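Local structure of protein DOA1 (Saccharomyces cerevisiae, 3ODT) at residues 23-28 with 63-68; 232-237 with 272-277; 248-253 with 260-265; 277-282 with 291-296. The protein probably binds ubiquitin through its WD40 beta-propeller domain and takes part in regulating the turnover of F-box proteins. One frame throughout, in Å; residues are numbered along the deposited sequence.

Contact 1 of 4, residues 23-28 with 63-68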
loop_
_atom_site.group_PDB
_atom_site.type_symbol
_atom_site.label_atom_id
_atom_site.label_comp_id
_atom_site.label_asym_id
_atom_site.label_seq_id
_atom_site.Cartn_x
_atom_site.Cartn_y
_atom_site.Cartn_z
ATOM N N ASP A 23 3.985 2.871 5.795
ATOM C CA ASP A 23 2.923 2.000 5.329
ATOM C C ASP A 23 1.954 1.690 6.463
ATOM O O ASP A 23 2.352 1.549 7.629
ATOM C CB ASP A 23 3.495 0.722 4.721
ATOM C CG ASP A 23 2.594 0.137 3.609
ATOM O OD1 ASP A 23 1.589 0.781 3.215
ATOM O OD2 ASP A 23 2.920 -0.953 3.093
ATOM N N VAL A 24 0.659 1.650 6.109
ATOM C CA VAL A 24 -0.437 1.361 7.025
ATOM C C VAL A 24 -1.365 0.314 6.422
ATOM O O VAL A 24 -1.529 0.235 5.194
ATOM C CB VAL A 24 -1.228 2.649 7.380
ATOM C CG1 VAL A 24 -0.290 3.671 8.021
ATOM C CG2 VAL A 24 -1.876 3.252 6.151
ATOM N N VAL A 25 -2.026 -0.455 7.283
ATOM C CA VAL A 25 -2.955 -1.466 6.834
ATOM C C VAL A 25 -4.109 -1.585 7.820
ATOM O O VAL A 25 -3.914 -1.535 9.043
ATOM C CB VAL A 25 -2.229 -2.845 6.599
ATOM C CG1 VAL A 25 -1.653 -3.428 7.899
ATOM C CG2 VAL A 25 -3.137 -3.850 5.925
ATOM N N ALA A 26 -5.316 -1.777 7.292
ATOM C CA ALA A 26 -6.462 -2.142 8.080
ATOM C C ALA A 26 -6.390 -3.625 8.444
ATOM O O ALA A 26 -6.121 -4.499 7.592
ATOM C CB ALA A 26 -7.729 -1.886 7.295
ATOM N N VAL A 27 -6.629 -3.917 9.705
ATOM C CA VAL A 27 -6.731 -5.290 10.140
ATOM C C VAL A 27 -8.222 -5.614 10.253
ATOM O O VAL A 27 -8.715 -6.593 9.683
ATOM C CB VAL A 27 -6.005 -5.484 11.457
ATOM C CG1 VAL A 27 -6.345 -6.834 12.064
ATOM C CG2 VAL A 27 -4.495 -5.338 11.231
ATOM N N ASP A 28 -8.932 -4.809 11.032
ATOM C CA ASP A 28 -10.394 -4.812 11.018
ATOM C C ASP A 28 -10.882 -3.421 11.408
ATOM O O ASP A 28 -10.061 -2.513 11.554
ATOM C CB ASP A 28 -10.988 -5.933 11.865
ATOM C CG ASP A 28 -10.653 -5.827 13.341
ATOM O OD1 ASP A 28 -10.655 -4.729 13.920
ATOM O OD2 ASP A 28 -10.422 -6.890 13.955
ATOM N N ASN A 63 9.345 -0.335 5.528
ATOM C CA ASN A 63 8.733 0.390 4.418
ATOM C C ASN A 63 7.429 -0.165 3.893
ATOM O O ASN A 63 6.708 0.512 3.169
ATOM C CB ASN A 63 9.739 0.519 3.289
ATOM C CG ASN A 63 10.893 1.437 3.654
ATOM O OD1 ASN A 63 10.672 2.530 4.159
ATOM N ND2 ASN A 63 12.132 0.976 3.425
ATOM N N SER A 64 7.112 -1.400 4.274
ATOM C CA SER A 64 5.924 -2.062 3.774
ATOM C C SER A 64 5.302 -2.962 4.854
ATOM O O SER A 64 6.002 -3.535 5.715
ATOM C CB SER A 64 6.275 -2.854 2.514
ATOM O OG SER A 64 7.295 -3.789 2.771
ATOM N N VAL A 65 3.988 -3.111 4.753
ATOM C CA VAL A 65 3.222 -3.964 5.655
ATOM C C VAL A 65 1.995 -4.474 4.902
ATOM O O VAL A 65 1.481 -3.806 3.982
ATOM C CB VAL A 65 2.767 -3.174 6.934
ATOM C CG1 VAL A 65 1.705 -2.125 6.591
ATOM C CG2 VAL A 65 2.297 -4.093 8.060
ATOM N N CYS A 66 1.548 -5.671 5.288
ATOM C CA CYS A 66 0.248 -6.188 4.877
ATOM C C CYS A 66 -0.236 -7.142 5.955
ATOM O O CYS A 66 0.466 -7.390 6.949
ATOM C CB CYS A 66 0.292 -6.852 3.499
ATOM S SG CYS A 66 1.197 -8.407 3.426
ATOM N N TYR A 67 -1.431 -7.678 5.753
ATOM C CA TYR A 67 -2.073 -8.483 6.774
ATOM C C TYR A 67 -2.591 -9.777 6.145
ATOM O O TYR A 67 -3.366 -9.746 5.187
ATOM C CB TYR A 67 -3.217 -7.712 7.432
ATOM C CG TYR A 67 -3.983 -8.524 8.464
ATOM C CD1 TYR A 67 -3.333 -9.073 9.565
ATOM C CD2 TYR A 67 -5.360 -8.725 8.350
ATOM C CE1 TYR A 67 -4.003 -9.800 10.493
ATOM C CE2 TYR A 67 -6.041 -9.455 9.291
ATOM C CZ TYR A 67 -5.350 -10.008 10.360
ATOM O OH TYR A 67 -5.995 -10.759 11.325
ATOM N N ASP A 68 -2.091 -10.899 6.664
ATOM C CA ASP A 68 -2.549 -12.229 6.299
ATOM C C ASP A 68 -3.685 -12.538 7.271
ATOM O O ASP A 68 -3.486 -12.801 8.462
ATOM C CB ASP A 68 -1.415 -13.254 6.405
ATOM C CG ASP A 68 -1.879 -14.706 6.197
ATOM O OD1 ASP A 68 -3.083 -15.036 6.408
ATOM O OD2 ASP A 68 -1.010 -15.551 5.847
#
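D23 reaches across from strand 23-26 to the backbone of V65, and each atom of its side chain has a neighbour. CB lies 3.6 Å from N63 O. CG, anti to the backbone N (chi1 -150°), comes within 3.8 Å of V65 CG1. At the tip the two oxygens divide the work. OD2 accepts V65 N at 2.9 Å with an N-H...O angle of 153°, met on the anti side and somewhat out of the carboxylate plane, while OD1 is hydrogen-bonded to S271 OG. An alanine here would probably leave V65 N without its acceptor across the interface and S271 OG without this carboxylate partner.

Beyond the acid the contact is apolar. V25 CG1 meets V65 CG1 at 3.8 Å, the two valines crossing obliquely, and the other branch, V25 CG2, rests 4.1 Å from Y67 CB. V27 then lays CG1 over one face of the Y67 ring, 4.0 Å from its centroid and offset toward the rim, a CH-pi contact.

The strand axes run 5.9 Å apart and only 7° from parallel, yet each strand pairs in its own antiparallel sheet, with 31-36 and 73-78 respectively. Two first strands lying side by side in this way, joined through side chains, are characteristic of the innermost strands of successive blades in a WD40 beta-propeller.

Contact 2 of 4, residues 232-237 with 272-277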
loop_
_atom_site.group_PDB
_atom_site.type_symbol
_atom_site.label_atom_id
_atom_site.label_comp_id
_atom_site.label_asym_id
_atom_site.label_seq_id
_atom_site.Cartn_x
_atom_site.Cartn_y
_atom_site.Cartn_z
ATOM N N LYS A 232 -5.570 3.396 -3.316
ATOM C CA LYS A 232 -6.417 2.305 -2.854
ATOM C C LYS A 232 -7.831 2.539 -3.344
ATOM O O LYS A 232 -8.221 3.660 -3.611
ATOM C CB LYS A 232 -6.443 2.186 -1.327
ATOM C CG LYS A 232 -5.116 1.809 -0.689
ATOM C CD LYS A 232 -4.743 0.359 -0.948
ATOM C CE LYS A 232 -3.253 0.157 -0.717
ATOM N NZ LYS A 232 -2.846 0.286 0.730
ATOM N N LEU A 233 -8.585 1.465 -3.466
ATOM C CA LEU A 233 -10.016 1.539 -3.742
ATOM C C LEU A 233 -10.824 1.411 -2.459
ATOM O O LEU A 233 -10.636 0.491 -1.670
ATOM C CB LEU A 233 -10.446 0.440 -4.731
ATOM C CG LEU A 233 -9.707 0.469 -6.065
ATOM C CD1 LEU A 233 -10.023 -0.754 -6.924
ATOM C CD2 LEU A 233 -10.034 1.780 -6.804
ATOM N N LEU A 234 -11.731 2.360 -2.257
ATOM C CA LEU A 234 -12.700 2.316 -1.184
ATOM C C LEU A 234 -13.781 1.283 -1.455
ATOM O O LEU A 234 -13.985 0.841 -2.585
ATOM C CB LEU A 234 -13.322 3.709 -1.041
ATOM C CG LEU A 234 -12.365 4.734 -0.447
ATOM C CD1 LEU A 234 -12.842 6.145 -0.737
ATOM C CD2 LEU A 234 -12.207 4.511 1.055
ATOM N N PRO A 235 -14.490 0.894 -0.404
ATOM C CA PRO A 235 -15.595 -0.056 -0.566
ATOM C C PRO A 235 -16.598 0.323 -1.654
ATOM O O PRO A 235 -17.130 -0.592 -2.306
ATOM C CB PRO A 235 -16.275 -0.048 0.811
ATOM C CG PRO A 235 -15.161 0.291 1.772
ATOM C CD PRO A 235 -14.215 1.208 1.012
ATOM N N ASN A 236 -16.849 1.614 -1.873
ATOM C CA ASN A 236 -17.839 2.045 -2.884
ATOM C C ASN A 236 -17.201 2.241 -4.271
ATOM O O ASN A 236 -17.847 2.764 -5.187
ATOM C CB ASN A 236 -18.515 3.350 -2.445
ATOM C CG ASN A 236 -17.570 4.553 -2.509
ATOM O OD1 ASN A 236 -16.396 4.410 -2.784
ATOM N ND2 ASN A 236 -18.091 5.742 -2.251
ATOM N N GLY A 237 -15.932 1.869 -4.399
ATOM C CA GLY A 237 -15.222 1.963 -5.661
ATOM C C GLY A 237 -14.431 3.240 -5.917
ATOM O O GLY A 237 -13.638 3.283 -6.873
ATOM N N VAL A 272 -1.885 5.182 2.338
ATOM C CA VAL A 272 -3.280 5.091 2.756
ATOM C C VAL A 272 -3.766 3.660 2.656
ATOM O O VAL A 272 -3.248 2.847 1.858
ATOM C CB VAL A 272 -4.209 5.969 1.889
ATOM C CG1 VAL A 272 -3.965 7.450 2.184
ATOM C CG2 VAL A 272 -3.964 5.705 0.390
ATOM N N ASP A 273 -4.745 3.345 3.493
ATOM C CA ASP A 273 -5.498 2.106 3.358
ATOM C C ASP A 273 -6.915 2.393 3.816
ATOM O O ASP A 273 -7.169 3.406 4.451
ATOM C CB ASP A 273 -4.867 0.973 4.164
ATOM C CG ASP A 273 -5.276 -0.422 3.654
ATOM O OD1 ASP A 273 -5.396 -0.575 2.444
ATOM O OD2 ASP A 273 -5.450 -1.347 4.441
ATOM N N CYS A 274 -7.812 1.485 3.440
ATOM C CA CYS A 274 -9.254 1.615 3.663
ATOM C C CYS A 274 -9.811 0.490 4.556
ATOM O O CYS A 274 -9.667 -0.699 4.252
ATOM C CB CYS A 274 -9.998 1.609 2.309
ATOM S SG CYS A 274 -9.478 2.944 1.139
HETATM N N MSE A 275 -10.430 0.875 5.669
HETATM C CA MSE A 275 -11.230 -0.040 6.458
HETATM C C MSE A 275 -12.439 -0.505 5.674
HETATM O O MSE A 275 -12.881 0.158 4.721
HETATM C CB MSE A 275 -11.728 0.634 7.732
HETATM C CG MSE A 275 -11.007 0.226 8.976
HETATM SE SE MSE A 275 -11.450 1.465 10.380
HETATM C CE MSE A 275 -9.951 2.618 10.016
ATOM N N SER A 276 -13.007 -1.628 6.094
ATOM C CA SER A 276 -14.224 -2.111 5.455
ATOM C C SER A 276 -15.398 -1.173 5.600
ATOM O O SER A 276 -16.325 -1.235 4.787
ATOM C CB SER A 276 -14.602 -3.490 6.011
ATOM O OG SER A 276 -15.222 -3.414 7.283
ATOM N N ASN A 277 -15.373 -0.324 6.646
ATOM C CA ASN A 277 -16.475 0.589 6.916
ATOM C C ASN A 277 -16.314 1.915 6.177
ATOM O O ASN A 277 -17.075 2.854 6.389
ATOM C CB ASN A 277 -16.643 0.814 8.414
ATOM C CG ASN A 277 -15.445 1.482 9.045
ATOM O OD1 ASN A 277 -14.533 1.938 8.379
ATOM N ND2 ASN A 277 -15.440 1.510 10.349
#
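K232 curls its side chain over the backbone of V272 and D273. CG stands anti to the carbonyl carbon (chi1 -65°), and the chain then bends at chi2 (-72°) and again at chi4, which carries NZ to V272 O. On the way CG passes 3.3 Å from V272 O. The ammonium is gripped twice: NZ donates to V272 O at 2.8 Å, in the carbonyl plane, and forms a salt bridge with D273 OD1 at 3.2 Å, coming from above the carboxylate plane (48° out of it). D273 uses its two oxygens separately: OD1 meets K232, and OD2 accepts A26 N from the next blade. A methionine in place of K232 would probably leave V272 O without this donor and D273 OD1 without its positive mate.

Farther along, L234 turns the CD2 end of its side chain toward C274, although the detail is doubtful because C274 has two conformers. The P235 ring lies against a carbonyl oxygen, with CG 3.6 Å from S276 O. P235 belongs to a type I turn from L234 to G237, closed by G237 N to L234 O at 2.9 Å.

That turn leads from strand 228-233 into strand 239-243 of the same sheet. Segments 232-237 and 272-277 thus bring together the first strands of two consecutive blades, each with the loop that follows it, an arrangement characteristic of the inner part of a WD40 propeller.

Contact 3 of 4, residues 248-253 with 260-265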
loop_
_atom_site.group_PDB
_atom_site.type_symbol
_atom_site.label_atom_id
_atom_site.label_comp_id
_atom_site.label_asym_id
_atom_site.label_seq_id
_atom_site.Cartn_x
_atom_site.Cartn_y
_atom_site.Cartn_z
ATOM N N VAL A 248 -4.146 13.916 0.809
ATOM C CA VAL A 248 -4.932 12.706 0.578
ATOM C C VAL A 248 -6.100 13.157 -0.280
ATOM O O VAL A 248 -6.745 14.162 0.036
ATOM C CB VAL A 248 -5.457 12.098 1.899
ATOM C CG1 VAL A 248 -6.349 10.903 1.602
ATOM C CG2 VAL A 248 -4.275 11.681 2.777
ATOM N N ARG A 249 -6.379 12.439 -1.354
ATOM C CA ARG A 249 -7.427 12.856 -2.265
ATOM C C ARG A 249 -8.398 11.728 -2.495
ATOM O O ARG A 249 -8.002 10.560 -2.539
ATOM C CB ARG A 249 -6.857 13.372 -3.575
ATOM C CG ARG A 249 -5.986 14.577 -3.358
ATOM C CD ARG A 249 -5.447 15.138 -4.649
ATOM N NE ARG A 249 -4.492 16.225 -4.406
ATOM C CZ ARG A 249 -4.486 17.396 -5.014
ATOM N NH1 ARG A 249 -5.436 17.735 -5.869
ATOM N NH2 ARG A 249 -3.518 18.255 -4.710
ATOM N N ILE A 250 -9.663 12.076 -2.679
ATOM C CA ILE A 250 -10.690 11.084 -2.934
ATOM C C ILE A 250 -11.305 11.410 -4.279
ATOM O O ILE A 250 -11.671 12.561 -4.508
ATOM C CB ILE A 250 -11.772 11.087 -1.826
ATOM C CG1 ILE A 250 -11.148 10.686 -0.481
ATOM C CG2 ILE A 250 -12.891 10.100 -2.143
ATOM C CD1 ILE A 250 -10.985 11.812 0.467
ATOM N N TRP A 251 -11.404 10.414 -5.163
ATOM C CA TRP A 251 -11.870 10.620 -6.543
ATOM C C TRP A 251 -13.020 9.664 -6.913
ATOM O O TRP A 251 -13.096 8.515 -6.457
ATOM C CB TRP A 251 -10.752 10.324 -7.542
ATOM C CG TRP A 251 -9.399 10.865 -7.239
ATOM C CD1 TRP A 251 -8.517 10.366 -6.339
ATOM C CD2 TRP A 251 -8.742 11.971 -7.876
ATOM N NE1 TRP A 251 -7.340 11.090 -6.370
ATOM C CE2 TRP A 251 -7.461 12.089 -7.299
ATOM C CE3 TRP A 251 -9.120 12.883 -8.865
ATOM C CZ2 TRP A 251 -6.545 13.075 -7.687
ATOM C CZ3 TRP A 251 -8.210 13.878 -9.244
ATOM C CH2 TRP A 251 -6.934 13.953 -8.661
ATOM N N SER A 252 -13.899 10.130 -7.789
ATOM C CA SER A 252 -14.807 9.238 -8.459
ATOM C C SER A 252 -14.042 8.440 -9.512
ATOM O O SER A 252 -13.503 9.000 -10.454
ATOM C CB SER A 252 -15.909 10.017 -9.156
ATOM O OG SER A 252 -16.588 9.171 -10.055
ATOM N N LYS A 253 -13.990 7.128 -9.345
ATOM C CA LYS A 253 -13.327 6.281 -10.327
ATOM C C LYS A 253 -14.077 6.364 -11.643
ATOM O O LYS A 253 -13.463 6.444 -12.702
ATOM C CB LYS A 253 -13.266 4.846 -9.815
ATOM C CG LYS A 253 -12.705 3.854 -10.790
ATOM C CD LYS A 253 -13.806 3.214 -11.563
ATOM C CE LYS A 253 -13.370 1.894 -12.166
ATOM N NZ LYS A 253 -14.391 1.446 -13.130
ATOM N N GLN A 260 -12.692 15.261 -2.801
ATOM C CA GLN A 260 -12.161 15.915 -1.619
ATOM C C GLN A 260 -10.641 15.950 -1.682
ATOM O O GLN A 260 -9.994 15.004 -2.173
ATOM C CB GLN A 260 -12.610 15.213 -0.327
ATOM C CG GLN A 260 -12.230 15.946 0.909
ATOM C CD GLN A 260 -12.783 15.287 2.150
ATOM O OE1 GLN A 260 -13.345 14.194 2.088
ATOM N NE2 GLN A 260 -12.599 15.927 3.293
ATOM N N VAL A 261 -10.079 17.045 -1.180
ATOM C CA VAL A 261 -8.643 17.161 -0.940
ATOM C C VAL A 261 -8.447 17.454 0.525
ATOM O O VAL A 261 -8.955 18.447 1.050
ATOM C CB VAL A 261 -8.019 18.283 -1.756
ATOM C CG1 VAL A 261 -6.518 18.441 -1.434
ATOM C CG2 VAL A 261 -8.246 18.053 -3.229
ATOM N N ILE A 262 -7.705 16.576 1.174
ATOM C CA ILE A 262 -7.324 16.730 2.573
ATOM C C ILE A 262 -5.838 17.078 2.629
ATOM O O ILE A 262 -4.978 16.340 2.126
ATOM C CB ILE A 262 -7.541 15.424 3.366
ATOM C CG1 ILE A 262 -9.016 15.024 3.385
ATOM C CG2 ILE A 262 -7.069 15.561 4.801
ATOM C CD1 ILE A 262 -9.266 13.613 3.823
ATOM N N THR A 263 -5.537 18.238 3.174
ATOM C CA THR A 263 -4.182 18.722 3.248
ATOM C C THR A 263 -3.702 18.578 4.675
ATOM O O THR A 263 -4.366 19.003 5.604
ATOM C CB THR A 263 -4.085 20.168 2.807
ATOM O OG1 THR A 263 -4.555 20.282 1.460
ATOM C CG2 THR A 263 -2.637 20.641 2.876
ATOM N N LEU A 264 -2.562 17.926 4.833
ATOM C CA LEU A 264 -1.985 17.655 6.146
ATOM C C LEU A 264 -0.651 18.360 6.354
ATOM O O LEU A 264 0.060 18.611 5.385
ATOM C CB LEU A 264 -1.761 16.153 6.278
ATOM C CG LEU A 264 -3.047 15.307 6.223
ATOM C CD1 LEU A 264 -2.711 13.849 6.252
ATOM C CD2 LEU A 264 -3.968 15.612 7.377
ATOM N N PRO A 265 -0.306 18.652 7.630
ATOM C CA PRO A 265 0.936 19.373 7.948
ATOM C C PRO A 265 2.127 18.408 8.015
ATOM O O PRO A 265 2.812 18.297 9.043
ATOM C CB PRO A 265 0.638 20.006 9.321
ATOM C CG PRO A 265 -0.304 19.007 9.977
ATOM C CD PRO A 265 -1.146 18.445 8.831
#
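Q260 opens the pairing opposite I250, in an antiparallel ladder whose strands run at 172° to each other. Its carbonyl oxygen serves two donors: I250 N gives a hydrogen bond to Q260 O at 3.0 Å, and R249 CA makes a CA-H...O contact with the same oxygen at 3.3 Å. The return bond, Q260 N to I250 O, is weak at 3.4 Å. The glutamine side chain is extended, with CG anti to the backbone N (chi1 -173°), and lies alongside I250 pointing the same way. Q260 OE1 sits 3.7 Å from I250 CD1 and takes a hydrogen bond from Y8 N.

V261 comes next, in a non-hydrogen-bonded pair with R249. It turns to the other side of the sheet and lies beside the arginine, covering one face of the guanidinium, with CG2 3.9 Å from R249 NH1. The polar end of R249 is held from outside: NE bonds to T247 OG1, and NH2 forms a salt bridge with D245.

I262 restores full pairing. V248 N donates to I262 O at 2.9 Å, and I262 N donates to V248 O at 2.8 Å, nearly straight at 171°. On the Q260 side of the sheet, I262 CD1 meets I250 CD1 at 4.2 Å. L264, past the strand, sends CD1 back toward V248 CG2 in a looser contact.

Within its four-stranded blade, 258-263 is the outermost strand and 247-251 lies between it and 239-243. I262 and L264 also pack on F292 of strand 289-293, tying this edge to the adjoining blade.

Contact 4 of 4, residues 277-282 with 291-296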
loop_
_atom_site.group_PDB
_atom_site.type_symbol
_atom_site.label_atom_id
_atom_site.label_comp_id
_atom_site.label_asym_id
_atom_site.label_seq_id
_atom_site.Cartn_x
_atom_site.Cartn_y
_atom_site.Cartn_z
ATOM N N ASN A 277 -15.373 -0.324 6.646
ATOM C CA ASN A 277 -16.475 0.589 6.916
ATOM C C ASN A 277 -16.314 1.915 6.177
ATOM O O ASN A 277 -17.075 2.854 6.389
ATOM C CB ASN A 277 -16.643 0.814 8.414
ATOM C CG ASN A 277 -15.445 1.482 9.045
ATOM O OD1 ASN A 277 -14.533 1.938 8.379
ATOM N ND2 ASN A 277 -15.440 1.510 10.349
ATOM N N GLY A 278 -15.288 1.986 5.334
ATOM C CA GLY A 278 -15.015 3.168 4.552
ATOM C C GLY A 278 -14.011 4.148 5.159
ATOM O O GLY A 278 -13.590 5.071 4.487
ATOM N N ASP A 279 -13.634 3.971 6.419
ATOM C CA ASP A 279 -12.696 4.896 7.028
ATOM C C ASP A 279 -11.335 4.789 6.359
ATOM O O ASP A 279 -10.946 3.720 5.881
ATOM C CB ASP A 279 -12.584 4.663 8.536
ATOM C CG ASP A 279 -13.802 5.168 9.299
ATOM O OD1 ASP A 279 -14.849 5.469 8.689
ATOM O OD2 ASP A 279 -13.692 5.261 10.555
ATOM N N ILE A 280 -10.626 5.903 6.331
ATOM C CA ILE A 280 -9.340 5.987 5.648
ATOM C C ILE A 280 -8.210 6.106 6.665
ATOM O O ILE A 280 -8.278 6.938 7.568
ATOM C CB ILE A 280 -9.284 7.173 4.659
ATOM C CG1 ILE A 280 -10.295 6.960 3.527
ATOM C CG2 ILE A 280 -7.892 7.292 4.101
ATOM C CD1 ILE A 280 -10.515 8.182 2.654
ATOM N N ILE A 281 -7.212 5.237 6.539
ATOM C CA ILE A 281 -6.017 5.259 7.389
ATOM C C ILE A 281 -4.898 5.903 6.581
ATOM O O ILE A 281 -4.742 5.617 5.390
ATOM C CB ILE A 281 -5.562 3.842 7.764
ATOM C CG1 ILE A 281 -6.741 2.992 8.235
ATOM C CG2 ILE A 281 -4.469 3.916 8.806
ATOM C CD1 ILE A 281 -6.509 1.482 8.166
ATOM N N VAL A 282 -4.126 6.779 7.238
ATOM C CA VAL A 282 -3.108 7.583 6.584
ATOM C C VAL A 282 -1.797 7.553 7.377
ATOM O O VAL A 282 -1.787 7.783 8.584
ATOM C CB VAL A 282 -3.556 9.070 6.463
ATOM C CG1 VAL A 282 -2.542 9.870 5.669
ATOM C CG2 VAL A 282 -4.925 9.168 5.835
ATOM N N ILE A 291 -6.751 8.537 11.172
ATOM C CA ILE A 291 -7.929 7.868 10.651
ATOM C C ILE A 291 -8.941 8.948 10.343
ATOM O O ILE A 291 -9.140 9.853 11.161
ATOM C CB ILE A 291 -8.486 6.874 11.655
ATOM C CG1 ILE A 291 -7.426 5.806 11.948
ATOM C CG2 ILE A 291 -9.741 6.246 11.134
ATOM C CD1 ILE A 291 -7.837 4.884 12.984
ATOM N N PHE A 292 -9.488 8.904 9.141
ATOM C CA PHE A 292 -10.559 9.805 8.712
ATOM C C PHE A 292 -11.845 9.017 8.486
ATOM O O PHE A 292 -11.787 7.871 8.076
ATOM C CB PHE A 292 -10.151 10.504 7.402
ATOM C CG PHE A 292 -9.087 11.531 7.591
ATOM C CD1 PHE A 292 -7.757 11.158 7.637
ATOM C CD2 PHE A 292 -9.415 12.861 7.741
ATOM C CE1 PHE A 292 -6.770 12.103 7.843
ATOM C CE2 PHE A 292 -8.427 13.808 7.960
ATOM C CZ PHE A 292 -7.114 13.430 8.015
ATOM N N SER A 293 -12.992 9.654 8.727
ATOM C CA SER A 293 -14.277 9.016 8.575
ATOM C C SER A 293 -15.309 9.963 7.997
ATOM O O SER A 293 -15.261 11.171 8.229
ATOM C CB SER A 293 -14.758 8.506 9.931
ATOM O OG SER A 293 -15.941 7.738 9.795
ATOM N N GLN A 294 -16.245 9.394 7.246
ATOM C CA GLN A 294 -17.426 10.124 6.806
ATOM C C GLN A 294 -18.501 10.132 7.888
ATOM O O GLN A 294 -19.474 10.889 7.790
ATOM C CB GLN A 294 -17.977 9.496 5.531
ATOM C CG GLN A 294 -17.113 9.747 4.326
ATOM C CD GLN A 294 -17.702 9.153 3.089
ATOM O OE1 GLN A 294 -17.912 7.940 3.026
ATOM N NE2 GLN A 294 -18.008 9.999 2.089
ATOM N N GLU A 295 -18.306 9.322 8.924
ATOM C CA GLU A 295 -19.324 9.161 9.950
ATOM C C GLU A 295 -19.084 10.111 11.082
ATOM O O GLU A 295 -18.096 10.012 11.789
ATOM C CB GLU A 295 -19.338 7.748 10.484
ATOM C CG GLU A 295 -19.875 6.748 9.500
ATOM C CD GLU A 295 -21.327 6.999 9.129
ATOM O OE1 GLU A 295 -22.138 7.408 10.007
ATOM O OE2 GLU A 295 -21.655 6.789 7.942
ATOM N N LYS A 296 -20.035 11.014 11.279
ATOM C CA LYS A 296 -19.870 12.063 12.264
ATOM C C LYS A 296 -19.695 11.507 13.683
ATOM O O LYS A 296 -18.978 12.098 14.500
ATOM C CB LYS A 296 -21.036 13.041 12.179
ATOM C CG LYS A 296 -20.868 14.247 13.095
ATOM C CD LYS A 296 -21.919 15.323 12.808
ATOM C CE LYS A 296 -21.792 16.499 13.777
ATOM N NZ LYS A 296 -21.977 17.820 13.096
#
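The F292 ring has I280 O at its edge, near the ring plane, while V282 CG2 approaches obliquely, 3.9 Å from F292 CD1. L10 of strand 9-14 adds a further contact to this phenylalanine. The second flat group is the D279 carboxylate. S293 OG donates to D279 OD1 at 2.8 Å from above its plane, 37° out of it, and R298 NE forms a salt bridge with OD2. With D279 CG anti to the carbonyl carbon (chi1 -74°) and S293 OG anti to its backbone N (chi1 -173°), acid and hydroxyl are brought together beside the strands.

The backbone frame is an antiparallel hydrogen-bonded pair of I280 and F292. I280 N donates to F292 O at 2.9 Å, and F292 N returns a bond to I280 O at 2.8 Å. I280 O also receives a CA-H...O contact from I291 CA at 3.2 Å, so this one oxygen has two neighbours on the opposing strand. I281 and I291 follow as a non-hydrogen-bonded pair.

Two small turns flank the acid-hydroxyl bond. N277 OD1 accepts D279 N at 3.0 Å, an Asx turn that leads into the strand. S293 OG accepts E295 N at 3.0 Å, an ST turn as the other strand ends.

The serine hydroxyl therefore works both ways, donating to D279 and accepting from E295 N, which probably fixes the orientation of the hydroxyl. A buried carboxylate that meets a hydroxyl donor and an arginine is likely to stay ionised, and its negative charge couples this hairpin to R298, close to the C-terminal end of the modelled chain.

Overall arrangement
From the N terminus, contact 1 closes first, bringing strand 62-68 back beside strand 21-26 after one full blade. Contact 2 spans a loop of similar length much later, between strands 228-233 and 269-274, and contact 3, a local hairpin, lies wholly within that span. Contact 4 follows contact 2 in series, sharing N277 with it, and closes the hairpin of 280-284 and 289-293. None of the four cross. Contacts 1 and 2 link successive blades near the centre, whereas 3 and 4 pair strands within blades. D273 bonds to both A26 and I281, joining contacts 1, 2 and 4 in the seven-bladed ring, where strand 9-14 completes the last blade.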